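Local coordinates for Non-ribosomal peptide synthetase (Methanobrevibacter ruminantium, PDB 6VTJ), which probably releases the finished product of an archaeal non-ribosomal peptide synthetase by NAD(P)H-dependent reduction of its carrier-bound thioester, at residues Gly133-Leu138 with Gln167-Asp172; Tyr144-Ile147 with Lys153-Cys156; Val173-Asp176 with Glu180-Thr183; Asn320-Ser323 with Val329-Lys332; Ser323-Gly328 with Asp468-Asp473. All coordinates share one frame; numbering follows the deposited sequence.

Interaction 1. Residues Gly133-Leu138 with Gln167-Asp172; sequences GATGFL and QERLID
Two neighbouring residues of the 133-138 turn, Ala134 and Thr135, meet two neighbouring residues of helix 166-177, Arg169 and Leu170. The apolar share is small and plain: Ala134 CB touches Leu170 CD1 at 4.0 Å. Leucine suits this buried position because its branched end reaches across to the turn and also packs on Leu158 and Ile190 of the neighbouring strands, while alanine on the turn is short enough to pack against both Leu170 and Cys156.

Gly133 to Gly136 form a type I beta turn closed by Gly136 N to Gly133 O, 3.1 Å. With Gly133 at a phi of 76°, which favours glycine, and the sequence TGATGFLG running from strand 129-132 into helix 137-149, this is the glycine-rich loop of an extended short-chain dehydrogenase/reductase. Such a loop in a Rossmann fold normally holds the diphosphate of NAD(P)H, so it is probably the cofactor loop here too.

The remaining contact is van der Waals packing on a flat cation. Thr135 lies over one face of the Arg169 guanidinium, its CG2 4.0 Å above the centre of the plane and its OG1 3.6 Å from NH2, too far for a hydrogen bond. A chi1 of 58° lets both threonine branches face the guanidinium. The arginine chain, extended from CG to NE, crosses the threonine at about a right angle, and its NH1 is held from elsewhere by the carbonyl oxygen of Arg159.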
# COMPACT_ATOMS: atom_id res chain seq x y z
N GLY A 133 -11.09 -8.91 -0.17
CA GLY A 133 -10.85 -7.57 -0.66
C GLY A 133 -11.37 -7.33 -2.06
O GLY A 133 -10.81 -6.48 -2.78
N ALA A 134 -12.43 -8.03 -2.47
CA ALA A 134 -12.90 -7.93 -3.85
C ALA A 134 -13.42 -6.54 -4.20
O ALA A 134 -13.58 -6.25 -5.39
CB ALA A 134 -13.99 -8.97 -4.10
N THR A 135 -13.69 -5.68 -3.22
CA THR A 135 -14.22 -4.35 -3.49
C THR A 135 -13.15 -3.27 -3.54
O THR A 135 -13.48 -2.12 -3.85
CB THR A 135 -15.25 -3.95 -2.42
OG1 THR A 135 -14.64 -3.99 -1.12
CG2 THR A 135 -16.41 -4.90 -2.45
N GLY A 136 -11.90 -3.60 -3.22
CA GLY A 136 -10.84 -2.63 -3.35
C GLY A 136 -10.33 -2.60 -4.77
O GLY A 136 -10.73 -3.42 -5.61
N PHE A 137 -9.43 -1.65 -5.03
CA PHE A 137 -8.90 -1.44 -6.38
C PHE A 137 -8.25 -2.70 -6.93
O PHE A 137 -8.52 -3.11 -8.07
CB PHE A 137 -7.89 -0.28 -6.35
CG PHE A 137 -7.40 0.15 -7.71
CD1 PHE A 137 -8.28 0.31 -8.76
CD2 PHE A 137 -6.06 0.46 -7.91
CE1 PHE A 137 -7.82 0.74 -10.02
CE2 PHE A 137 -5.58 0.87 -9.16
CZ PHE A 137 -6.46 1.03 -10.21
N LEU A 138 -7.37 -3.32 -6.16
CA LEU A 138 -6.71 -4.53 -6.64
C LEU A 138 -7.71 -5.69 -6.72
O LEU A 138 -7.79 -6.36 -7.76
CB LEU A 138 -5.53 -4.88 -5.73
CG LEU A 138 -4.79 -6.18 -6.11
CD1 LEU A 138 -4.36 -6.21 -7.62
CD2 LEU A 138 -3.60 -6.38 -5.20
N GLN A 167 -24.20 -9.30 -1.97
CA GLN A 167 -24.37 -9.58 -3.39
C GLN A 167 -24.65 -8.31 -4.19
O GLN A 167 -24.08 -8.09 -5.26
CB GLN A 167 -25.48 -10.61 -3.59
CG GLN A 167 -26.00 -10.71 -5.02
CD GLN A 167 -26.58 -12.08 -5.33
OE1 GLN A 167 -26.09 -13.09 -4.85
NE2 GLN A 167 -27.65 -12.10 -6.14
N GLU A 168 -25.53 -7.45 -3.66
CA GLU A 168 -25.82 -6.20 -4.36
C GLU A 168 -24.62 -5.26 -4.35
O GLU A 168 -24.35 -4.57 -5.34
CB GLU A 168 -27.05 -5.53 -3.74
CG GLU A 168 -28.39 -6.12 -4.22
N ARG A 169 -23.86 -5.24 -3.25
CA ARG A 169 -22.67 -4.40 -3.16
C ARG A 169 -21.59 -4.83 -4.16
O ARG A 169 -20.99 -3.98 -4.84
CB ARG A 169 -22.10 -4.42 -1.74
CG ARG A 169 -20.92 -3.48 -1.60
CD ARG A 169 -20.27 -3.51 -0.24
NE ARG A 169 -19.10 -2.64 -0.25
CZ ARG A 169 -18.06 -2.77 0.57
NH1 ARG A 169 -18.02 -3.74 1.47
NH2 ARG A 169 -17.05 -1.92 0.47
N LEU A 170 -21.30 -6.14 -4.22
CA LEU A 170 -20.33 -6.62 -5.20
C LEU A 170 -20.79 -6.32 -6.62
O LEU A 170 -19.98 -5.90 -7.46
CB LEU A 170 -20.08 -8.11 -5.03
CG LEU A 170 -19.02 -8.66 -6.01
CD1 LEU A 170 -17.62 -8.21 -5.58
CD2 LEU A 170 -19.10 -10.16 -6.11
N ILE A 171 -22.09 -6.50 -6.91
CA ILE A 171 -22.58 -6.20 -8.26
C ILE A 171 -22.40 -4.72 -8.59
O ILE A 171 -22.03 -4.36 -9.72
CB ILE A 171 -24.05 -6.63 -8.39
CG1 ILE A 171 -24.14 -8.15 -8.49
CG2 ILE A 171 -24.68 -5.98 -9.60
CD1 ILE A 171 -25.55 -8.69 -8.57
N ASP A 172 -22.63 -3.86 -7.61
CA ASP A 172 -22.50 -2.42 -7.85
C ASP A 172 -21.06 -2.04 -8.12
O ASP A 172 -20.79 -1.22 -9.01
CB ASP A 172 -23.04 -1.63 -6.66
CG ASP A 172 -23.00 -0.14 -6.91
OD1 ASP A 172 -23.60 0.31 -7.91
OD2 ASP A 172 -22.32 0.57 -6.15

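Interaction 2. Residues Tyr144-Ile147 with Lys153-Cys156; sequences YEFI and KIYC
Helix 137-149 passes strand 154-158 with the CA atoms of Phe146 and Ile154, the nearest backbone pair, 7.7 Å apart, a spacing filled by side chains and bridged by no hydrogen bond. The two are consecutive elements of a beta-alpha-beta unit that starts with strand 129-132, the opening crossover of the Rossmann fold.

Phe146 carries the helix side of the contact. Its CG stands anti to the backbone N (chi1 -177°), which sends the ring out toward the strand, where it slides past Ile154 in the opposite direction. Ile154 CB lies 3.7 Å from Phe146 CD1 and 4.1 Å from the ring centroid, 29° off the ring normal, an off-centre CH-pi contact. The two branches of the isoleucine spread along the ring: Ile154 CG2 comes to 3.9 Å from Phe146 CD1, and Ile154 CD1 reaches Phe146 CG, also at 3.9 Å. A beta-branched residue suits a strand and offers the helix a broad apolar surface. Beyond it, the far end of the ring meets the backbone, with Phe146 CZ 3.5 Å from Lys153 O.

Lys153 starts away from the helix, and Lys153 NZ donates to Tyr155 OH at 2.9 Å; that hydroxyl also bonds to Glu209. Around the pair, Val129 and Leu126 add apolar cover to Phe146, and Ile190 and Leu131 to Ile154. With dispersion and an off-centre CH-pi contact doing the work, helix and sheet are held here by shape and exclusion of water; no hydrogen bond crosses between the two segments, and the strand's backbone bonds go to its neighbours in the sheet.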
# COMPACT_ATOMS: atom_id res chain seq x y z
N TYR A 144 -12.01 -9.57 -11.94
CA TYR A 144 -12.12 -9.39 -13.39
C TYR A 144 -11.25 -10.38 -14.15
O TYR A 144 -11.74 -11.14 -15.00
CB TYR A 144 -11.73 -7.96 -13.75
CG TYR A 144 -11.90 -7.64 -15.21
CD1 TYR A 144 -13.17 -7.43 -15.75
CD2 TYR A 144 -10.80 -7.54 -16.05
CE1 TYR A 144 -13.34 -7.14 -17.07
CE2 TYR A 144 -10.96 -7.24 -17.38
CZ TYR A 144 -12.23 -7.03 -17.89
OH TYR A 144 -12.41 -6.74 -19.22
N GLU A 145 -9.95 -10.42 -13.84
CA GLU A 145 -9.06 -11.31 -14.59
C GLU A 145 -9.39 -12.77 -14.34
O GLU A 145 -9.19 -13.61 -15.23
CB GLU A 145 -7.59 -11.05 -14.24
CG GLU A 145 -7.08 -9.68 -14.65
CD GLU A 145 -7.09 -9.44 -16.16
OE1 GLU A 145 -6.92 -10.42 -16.94
OE2 GLU A 145 -7.26 -8.26 -16.56
N PHE A 146 -9.86 -13.11 -13.15
CA PHE A 146 -10.22 -14.50 -12.90
C PHE A 146 -11.39 -14.91 -13.79
O PHE A 146 -11.37 -15.97 -14.41
CB PHE A 146 -10.56 -14.72 -11.42
CG PHE A 146 -10.87 -16.16 -11.08
CD1 PHE A 146 -12.14 -16.68 -11.27
CD2 PHE A 146 -9.87 -17.00 -10.61
CE1 PHE A 146 -12.42 -18.02 -10.97
CE2 PHE A 146 -10.14 -18.34 -10.31
CZ PHE A 146 -11.42 -18.85 -10.49
N ILE A 147 -12.42 -14.07 -13.84
CA ILE A 147 -13.55 -14.31 -14.73
C ILE A 147 -13.06 -14.50 -16.15
O ILE A 147 -13.52 -15.41 -16.86
CB ILE A 147 -14.55 -13.13 -14.65
CG1 ILE A 147 -15.26 -13.11 -13.30
CG2 ILE A 147 -15.56 -13.19 -15.77
CD1 ILE A 147 -15.73 -11.70 -12.94
N LYS A 153 -14.52 -21.46 -9.94
CA LYS A 153 -15.41 -20.56 -9.23
C LYS A 153 -14.59 -19.61 -8.37
O LYS A 153 -13.48 -19.94 -7.94
CB LYS A 153 -16.37 -21.33 -8.32
CG LYS A 153 -17.50 -22.05 -9.03
CD LYS A 153 -18.63 -22.35 -8.06
CE LYS A 153 -18.15 -23.19 -6.90
NZ LYS A 153 -19.30 -23.72 -6.10
N ILE A 154 -15.14 -18.43 -8.09
CA ILE A 154 -14.48 -17.47 -7.21
C ILE A 154 -15.48 -16.99 -6.15
O ILE A 154 -16.52 -16.41 -6.47
CB ILE A 154 -13.89 -16.29 -8.00
CG1 ILE A 154 -13.14 -15.34 -7.06
CG2 ILE A 154 -14.96 -15.52 -8.76
CD1 ILE A 154 -12.19 -14.43 -7.79
N TYR A 155 -15.16 -17.27 -4.89
CA TYR A 155 -15.90 -16.80 -3.74
C TYR A 155 -15.31 -15.47 -3.28
O TYR A 155 -14.12 -15.39 -3.02
CB TYR A 155 -15.80 -17.80 -2.59
CG TYR A 155 -16.41 -19.16 -2.86
CD1 TYR A 155 -15.77 -20.07 -3.69
CD2 TYR A 155 -17.61 -19.54 -2.26
CE1 TYR A 155 -16.32 -21.34 -3.93
CE2 TYR A 155 -18.17 -20.79 -2.49
CZ TYR A 155 -17.52 -21.68 -3.33
OH TYR A 155 -18.07 -22.92 -3.55
N CYS A 156 -16.15 -14.45 -3.14
CA CYS A 156 -15.67 -13.12 -2.77
C CYS A 156 -16.25 -12.77 -1.41
O CYS A 156 -17.47 -12.62 -1.28
CB CYS A 156 -16.08 -12.07 -3.80
SG CYS A 156 -15.58 -12.47 -5.48

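Interaction 3. Residues Val173-Asp176 with Glu180-Thr183; sequences VMND and EDFT
Where the chain leaves helix 166-177 and folds back on its way to strand 190-194, Met174 and Asn175 of the helix face residues Asp181 to Thr183 of the returning loop. The buried half is the methionine. Its chain bends at chi3 (73°), bringing CE against the loop, 3.6 Å from Phe182 CB and 3.5 Å from Phe182 O, the two side chains crossing at about a right angle. A flexible, unbranched thioether fits such an irregular surface well, and Ile140 of helix 137-149 lies against it too.

The outer half is polar and hydrated. Asn175 OD1 and Asp181 OD1 come no nearer than 3.7 Å, as suits two acceptors, and their amide and carboxylate planes stand 84° apart. Water joins the segments instead. One molecule donates to Glu180 O at 2.8 Å and accepts from Phe182 N at 2.7 Å, with a weak link to Asn175 OD1; another lies between Asn175 OD1 and Glu180 O. A third accepts from Asn175 ND2 at 2.9 Å and donates to Thr183 OG1. An amide, with a donor and an acceptor, can thus address both ends of the loop.

Within the loop, Thr183 N donates to Asp181 OD1 at 2.8 Å, on the anti side of the carboxylate and 28° out of its plane. An aspartate receiving the backbone N two residues on is an Asx turn, here in the loop between helix 166-177 and strand 190-194.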
# COMPACT_ATOMS: atom_id res chain seq x y z
N VAL A 173 -20.12 -2.60 -7.36
CA VAL A 173 -18.71 -2.31 -7.60
C VAL A 173 -18.28 -2.84 -8.97
O VAL A 173 -17.54 -2.16 -9.71
CB VAL A 173 -17.85 -2.92 -6.47
CG1 VAL A 173 -16.36 -2.68 -6.73
CG2 VAL A 173 -18.30 -2.36 -5.13
N MET A 174 -18.74 -4.04 -9.32
CA MET A 174 -18.41 -4.62 -10.62
C MET A 174 -18.85 -3.70 -11.75
O MET A 174 -18.09 -3.44 -12.69
CB MET A 174 -19.07 -5.99 -10.77
CG MET A 174 -18.36 -7.12 -10.05
SD MET A 174 -19.40 -8.59 -10.03
CE MET A 174 -19.23 -9.04 -11.77
N ASN A 175 -20.08 -3.18 -11.66
CA ASN A 175 -20.55 -2.26 -12.70
C ASN A 175 -19.83 -0.92 -12.64
O ASN A 175 -19.66 -0.26 -13.67
CB ASN A 175 -22.06 -2.06 -12.57
CG ASN A 175 -22.84 -3.27 -13.04
OD1 ASN A 175 -22.45 -3.96 -13.98
ND2 ASN A 175 -23.96 -3.53 -12.38
N ASP A 176 -19.42 -0.50 -11.44
CA ASP A 176 -18.60 0.70 -11.31
C ASP A 176 -17.32 0.62 -12.13
O ASP A 176 -16.90 1.60 -12.76
CB ASP A 176 -18.25 0.92 -9.84
CG ASP A 176 -18.91 2.12 -9.26
OD1 ASP A 176 -19.49 2.88 -10.06
OD2 ASP A 176 -18.86 2.30 -8.02
N GLU A 180 -17.87 -4.47 -19.42
CA GLU A 180 -18.67 -5.69 -19.43
C GLU A 180 -19.57 -5.74 -18.21
O GLU A 180 -19.18 -5.35 -17.10
CB GLU A 180 -17.80 -6.95 -19.41
CG GLU A 180 -16.83 -7.12 -20.52
CD GLU A 180 -15.45 -6.79 -20.06
OE1 GLU A 180 -15.32 -5.80 -19.33
OE2 GLU A 180 -14.51 -7.52 -20.42
N ASP A 181 -20.76 -6.28 -18.40
CA ASP A 181 -21.67 -6.61 -17.32
C ASP A 181 -21.51 -8.10 -17.03
O ASP A 181 -21.98 -8.94 -17.79
CB ASP A 181 -23.10 -6.24 -17.70
CG ASP A 181 -24.09 -6.48 -16.58
OD1 ASP A 181 -23.69 -7.07 -15.56
OD2 ASP A 181 -25.26 -6.06 -16.71
N PHE A 182 -20.83 -8.43 -15.93
CA PHE A 182 -20.71 -9.82 -15.52
C PHE A 182 -21.67 -10.17 -14.37
O PHE A 182 -21.40 -11.11 -13.61
CB PHE A 182 -19.26 -10.11 -15.16
CG PHE A 182 -18.37 -10.28 -16.36
CD1 PHE A 182 -18.76 -11.11 -17.42
CD2 PHE A 182 -17.16 -9.61 -16.46
CE1 PHE A 182 -17.94 -11.28 -18.56
CE2 PHE A 182 -16.34 -9.77 -17.60
CZ PHE A 182 -16.73 -10.60 -18.65
N THR A 183 -22.80 -9.45 -14.28
CA THR A 183 -23.81 -9.72 -13.25
C THR A 183 -24.36 -11.13 -13.37
O THR A 183 -24.62 -11.79 -12.35
CB THR A 183 -24.98 -8.75 -13.37
OG1 THR A 183 -24.52 -7.41 -13.23
CG2 THR A 183 -26.06 -9.05 -12.31
O HOH W 1 -20.97 -3.11 -16.09
O HOH W 2 -19.93 -6.25 -14.52
O HOH W 3 -26.00 -5.40 -13.29

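Interaction 4. Residues Asn320-Ser323 with Val329-Lys332; sequences NLMS and VFQK
The Phe330 ring and Ser323 make the closest side-chain meeting: Ser323 OG sits 3.4 Å from Phe330 CB and nearly as near to ring atom CD1. Serine is small enough to let the two chains approach, and the CA atoms of Ser323 and Phe330 are 4.3 Å apart. Next along the backbone, Ser323 CA makes a CA-H...O contact with Val329 O at 3.3 Å, bent to 121° at the hydrogen.

Farther along, the edge of the Phe330 ring at CE1 meets Leu321 O, which lies in the ring plane 3.6 Å away. Met322 begins by pointing away from the loop, but bends at chi2 (-71°) and again at chi3 bring its methyl back, CE standing 3.9 Å from Phe330 CE1. Its SD is 5.4 Å from the ring centroid and 42° off the normal, an oblique Met-aromatic contact.

This is the end of strand 313-322 in the Rossmann-type sheet of the reductase domain, and the loop that doubles back beside it. The 4'-phosphopantetheine of the carrier protein is bound close by, about 7 Å from the Met322 side chain, and Asn337 of its pocket touches both Met322 and Phe330.

Outward from the ring, a water donates to Leu321 O at 2.9 Å and also to Gln331 OE1, tying strand and loop on their polar side. The glutamine amide also gives its NE2 to Asn333 O. Phe137 meets the Phe330 ring edge-to-face, Tyr483 of helix 474-485 packs on it, and Tyr476 OH bonds to Ser323 O.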
# COMPACT_ATOMS: atom_id res chain seq x y z
N ASN A 320 3.71 0.12 -6.97
CA ASN A 320 2.94 1.36 -7.15
C ASN A 320 1.73 1.05 -8.04
O ASN A 320 1.82 1.10 -9.27
CB ASN A 320 3.84 2.43 -7.75
CG ASN A 320 3.14 3.77 -7.96
OD1 ASN A 320 2.23 4.16 -7.22
ND2 ASN A 320 3.57 4.50 -8.98
N LEU A 321 0.59 0.75 -7.40
CA LEU A 321 -0.61 0.27 -8.09
C LEU A 321 -1.28 1.42 -8.83
O LEU A 321 -1.91 2.29 -8.20
CB LEU A 321 -1.57 -0.37 -7.09
CG LEU A 321 -1.04 -1.60 -6.35
CD1 LEU A 321 -2.13 -2.20 -5.51
CD2 LEU A 321 -0.47 -2.63 -7.31
N MET A 322 -1.24 1.39 -10.16
CA MET A 322 -1.67 2.50 -10.99
C MET A 322 -2.81 2.10 -11.92
O MET A 322 -3.24 0.94 -11.96
CB MET A 322 -0.47 3.06 -11.77
CG MET A 322 0.44 3.93 -10.89
SD MET A 322 -0.35 5.50 -10.47
CE MET A 322 -0.75 5.38 -8.71
N SER A 323 -3.27 3.07 -12.70
CA SER A 323 -4.47 2.93 -13.52
C SER A 323 -4.30 1.86 -14.59
O SER A 323 -3.19 1.55 -15.04
CB SER A 323 -4.79 4.26 -14.20
OG SER A 323 -4.60 5.31 -13.27
N VAL A 329 -8.32 3.77 -16.25
CA VAL A 329 -9.24 3.91 -15.12
C VAL A 329 -8.47 3.62 -13.84
O VAL A 329 -7.79 2.60 -13.73
CB VAL A 329 -10.46 2.99 -15.28
CG1 VAL A 329 -11.18 2.83 -13.95
CG2 VAL A 329 -11.39 3.54 -16.32
N PHE A 330 -8.62 4.51 -12.86
CA PHE A 330 -8.00 4.44 -11.55
C PHE A 330 -9.05 4.05 -10.51
O PHE A 330 -10.20 3.78 -10.83
CB PHE A 330 -7.32 5.78 -11.24
CG PHE A 330 -6.39 5.72 -10.06
CD1 PHE A 330 -5.43 4.71 -9.96
CD2 PHE A 330 -6.50 6.65 -9.04
CE1 PHE A 330 -4.58 4.65 -8.88
CE2 PHE A 330 -5.67 6.59 -7.93
CZ PHE A 330 -4.69 5.59 -7.85
N GLN A 331 -8.65 4.05 -9.24
CA GLN A 331 -9.55 3.56 -8.19
C GLN A 331 -10.71 4.54 -7.95
O GLN A 331 -10.64 5.73 -8.28
CB GLN A 331 -8.77 3.31 -6.89
CG GLN A 331 -8.29 4.54 -6.19
CD GLN A 331 -7.07 4.27 -5.32
OE1 GLN A 331 -6.37 3.28 -5.49
NE2 GLN A 331 -6.82 5.17 -4.38
N LYS A 332 -11.80 4.02 -7.37
CA LYS A 332 -12.93 4.88 -7.03
C LYS A 332 -12.51 6.04 -6.13
O LYS A 332 -12.89 7.19 -6.38
CB LYS A 332 -14.04 4.07 -6.36
O HOH W 4 -3.33 2.56 -5.67

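Interaction 5. Residues Ser323-Gly328 with Asp468-Asp473; sequences SRYSDG and DWPEAD
Tyr325 and Pro470 form the tight centre of this small surface contact. Pro470 CB lies over one face of the Tyr325 ring, 3.7 Å from its centroid and 14° off the normal, a well-placed CH-pi contact; Pro470 CG adds to it at 3.9 Å from Tyr325 CD1. The puckered pyrrolidine ring lays CB, with CG beside it, on the tyrosine face, and both carbons offer C-H groups to the pi electrons. Tyr325 CG is anti to its own nitrogen (chi1 -177°), which extends the phenol across the gap. Arg479 makes a cation-pi contact with the same ring, while Tyr325 CE1 also approaches Glu471 O at 3.7 Å.

The two loops are far apart in the chain. Residues 323-328 follow strand 313-322 and are braced within by Arg324 gripping Asp327 side-on, with His141 and Tyr177 O also on Arg324; the other loop leads into helix 474-485. Ala472 is the centre of an inverse gamma turn, and Asp473 is the N-cap of that helix, its OD1 accepting from Tyr476 N. Aspartate suits an N-cap because its short carboxylate can accept from an amide of the first turn that has no carbonyl before it in the helix to bond to.

Toward solvent the contact is looser and runs through a single modelled water between the segments. Tyr325 OH and Asp473 do not touch; the water bridges them, 3.2 Å from Tyr325 OH and 2.8 Å from Asp473 OD1. Exposed Glu471 turns away from the tyrosine.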
# COMPACT_ATOMS: atom_id res chain seq x y z
N SER A 323 -3.27 3.07 -12.70
CA SER A 323 -4.47 2.93 -13.52
C SER A 323 -4.30 1.86 -14.59
O SER A 323 -3.19 1.55 -15.04
CB SER A 323 -4.79 4.26 -14.20
OG SER A 323 -4.60 5.31 -13.27
N ARG A 324 -5.45 1.31 -15.01
CA ARG A 324 -5.47 0.28 -16.04
C ARG A 324 -4.70 0.71 -17.27
O ARG A 324 -4.77 1.87 -17.71
CB ARG A 324 -6.91 -0.06 -16.46
CG ARG A 324 -7.68 -0.84 -15.42
CD ARG A 324 -8.84 -1.60 -16.01
NE ARG A 324 -9.91 -0.74 -16.51
CZ ARG A 324 -11.11 -0.62 -15.93
NH1 ARG A 324 -11.37 -1.28 -14.81
NH2 ARG A 324 -12.04 0.18 -16.46
N TYR A 325 -3.94 -0.23 -17.82
CA TYR A 325 -3.26 -0.01 -19.09
C TYR A 325 -4.25 0.21 -20.22
O TYR A 325 -4.04 1.05 -21.11
CB TYR A 325 -2.34 -1.19 -19.40
CG TYR A 325 -1.54 -1.00 -20.66
CD1 TYR A 325 -0.50 -0.09 -20.70
CD2 TYR A 325 -1.83 -1.73 -21.81
CE1 TYR A 325 0.26 0.10 -21.88
CE2 TYR A 325 -1.08 -1.56 -22.98
CZ TYR A 325 -0.04 -0.65 -23.01
OH TYR A 325 0.70 -0.48 -24.16
N SER A 326 -5.37 -0.53 -20.20
CA SER A 326 -6.27 -0.54 -21.34
C SER A 326 -6.95 0.81 -21.52
O SER A 326 -6.98 1.35 -22.62
CB SER A 326 -7.32 -1.64 -21.18
OG SER A 326 -8.07 -1.49 -19.97
N ASP A 327 -7.46 1.39 -20.43
CA ASP A 327 -8.30 2.58 -20.56
C ASP A 327 -8.01 3.67 -19.54
O ASP A 327 -8.76 4.66 -19.49
CB ASP A 327 -9.78 2.19 -20.45
CG ASP A 327 -10.11 1.47 -19.14
OD1 ASP A 327 -9.26 1.40 -18.21
OD2 ASP A 327 -11.25 0.94 -19.06
N GLY A 328 -6.98 3.52 -18.69
CA GLY A 328 -6.59 4.58 -17.78
C GLY A 328 -7.44 4.72 -16.53
O GLY A 328 -7.27 5.71 -15.80
N ASP A 468 4.84 -10.29 -19.95
CA ASP A 468 5.78 -9.17 -19.95
C ASP A 468 5.03 -7.92 -19.50
O ASP A 468 3.83 -7.77 -19.77
CB ASP A 468 6.40 -8.93 -21.34
CG ASP A 468 7.56 -9.88 -21.66
OD1 ASP A 468 7.82 -10.80 -20.89
OD2 ASP A 468 8.24 -9.68 -22.69
N TRP A 469 5.74 -7.00 -18.82
CA TRP A 469 5.03 -5.78 -18.40
C TRP A 469 4.94 -4.79 -19.57
O TRP A 469 5.92 -4.58 -20.28
CB TRP A 469 5.73 -5.11 -17.22
CG TRP A 469 5.54 -5.80 -15.88
CD1 TRP A 469 6.36 -6.72 -15.30
CD2 TRP A 469 4.45 -5.60 -14.96
NE1 TRP A 469 5.86 -7.11 -14.09
CE2 TRP A 469 4.70 -6.42 -13.85
CE3 TRP A 469 3.31 -4.80 -14.97
CZ2 TRP A 469 3.83 -6.47 -12.76
CZ3 TRP A 469 2.44 -4.85 -13.88
CH2 TRP A 469 2.71 -5.68 -12.79
N PRO A 470 3.79 -4.14 -19.77
CA PRO A 470 3.72 -3.10 -20.80
C PRO A 470 4.37 -1.83 -20.31
O PRO A 470 4.23 -1.44 -19.15
CB PRO A 470 2.21 -2.89 -21.00
CG PRO A 470 1.60 -3.29 -19.74
CD PRO A 470 2.48 -4.37 -19.12
N GLU A 471 5.06 -1.16 -21.22
CA GLU A 471 5.75 0.08 -20.87
C GLU A 471 4.74 1.16 -20.51
O GLU A 471 3.69 1.30 -21.15
CB GLU A 471 6.61 0.54 -22.04
CG GLU A 471 7.77 -0.38 -22.31
CD GLU A 471 9.06 0.35 -22.59
OE1 GLU A 471 9.98 0.28 -21.73
OE2 GLU A 471 9.15 1.00 -23.66
N ALA A 472 5.06 1.93 -19.48
CA ALA A 472 4.28 3.11 -19.13
C ALA A 472 4.76 4.28 -19.99
O ALA A 472 5.40 5.22 -19.53
CB ALA A 472 4.39 3.43 -17.65
N ASP A 473 4.46 4.18 -21.30
CA ASP A 473 4.84 5.22 -22.25
C ASP A 473 3.90 6.43 -22.15
O ASP A 473 2.92 6.45 -21.37
CB ASP A 473 4.85 4.66 -23.67
CG ASP A 473 3.54 3.97 -24.05
OD1 ASP A 473 2.50 4.24 -23.42
OD2 ASP A 473 3.57 3.14 -24.97
O HOH W 5 0.34 2.70 -24.27

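From the N terminus, interaction 1 closes a loop from the glycine-rich turn to helix 166-177, and interaction 2 is nested inside it, packing helix 137-149 on strand 154-158; Ala134 against Cys156 joins the two. Interaction 3 follows in series on helix 166-177, and Tyr144 bonded to Glu180 links it to interaction 2. Much later, residues 320-323 open interaction 4, a short return of the chain, touched by Phe137 of interaction 1. Interaction 5 shares Ser323 but spans 140 residues; Arg324 N probably bonds to Val329 O between them. Interactions 1 to 3 tie together the first beta-alpha units; 4 and 5 join the end of strand 313-322 to its own loop and the loop before helix 474-485.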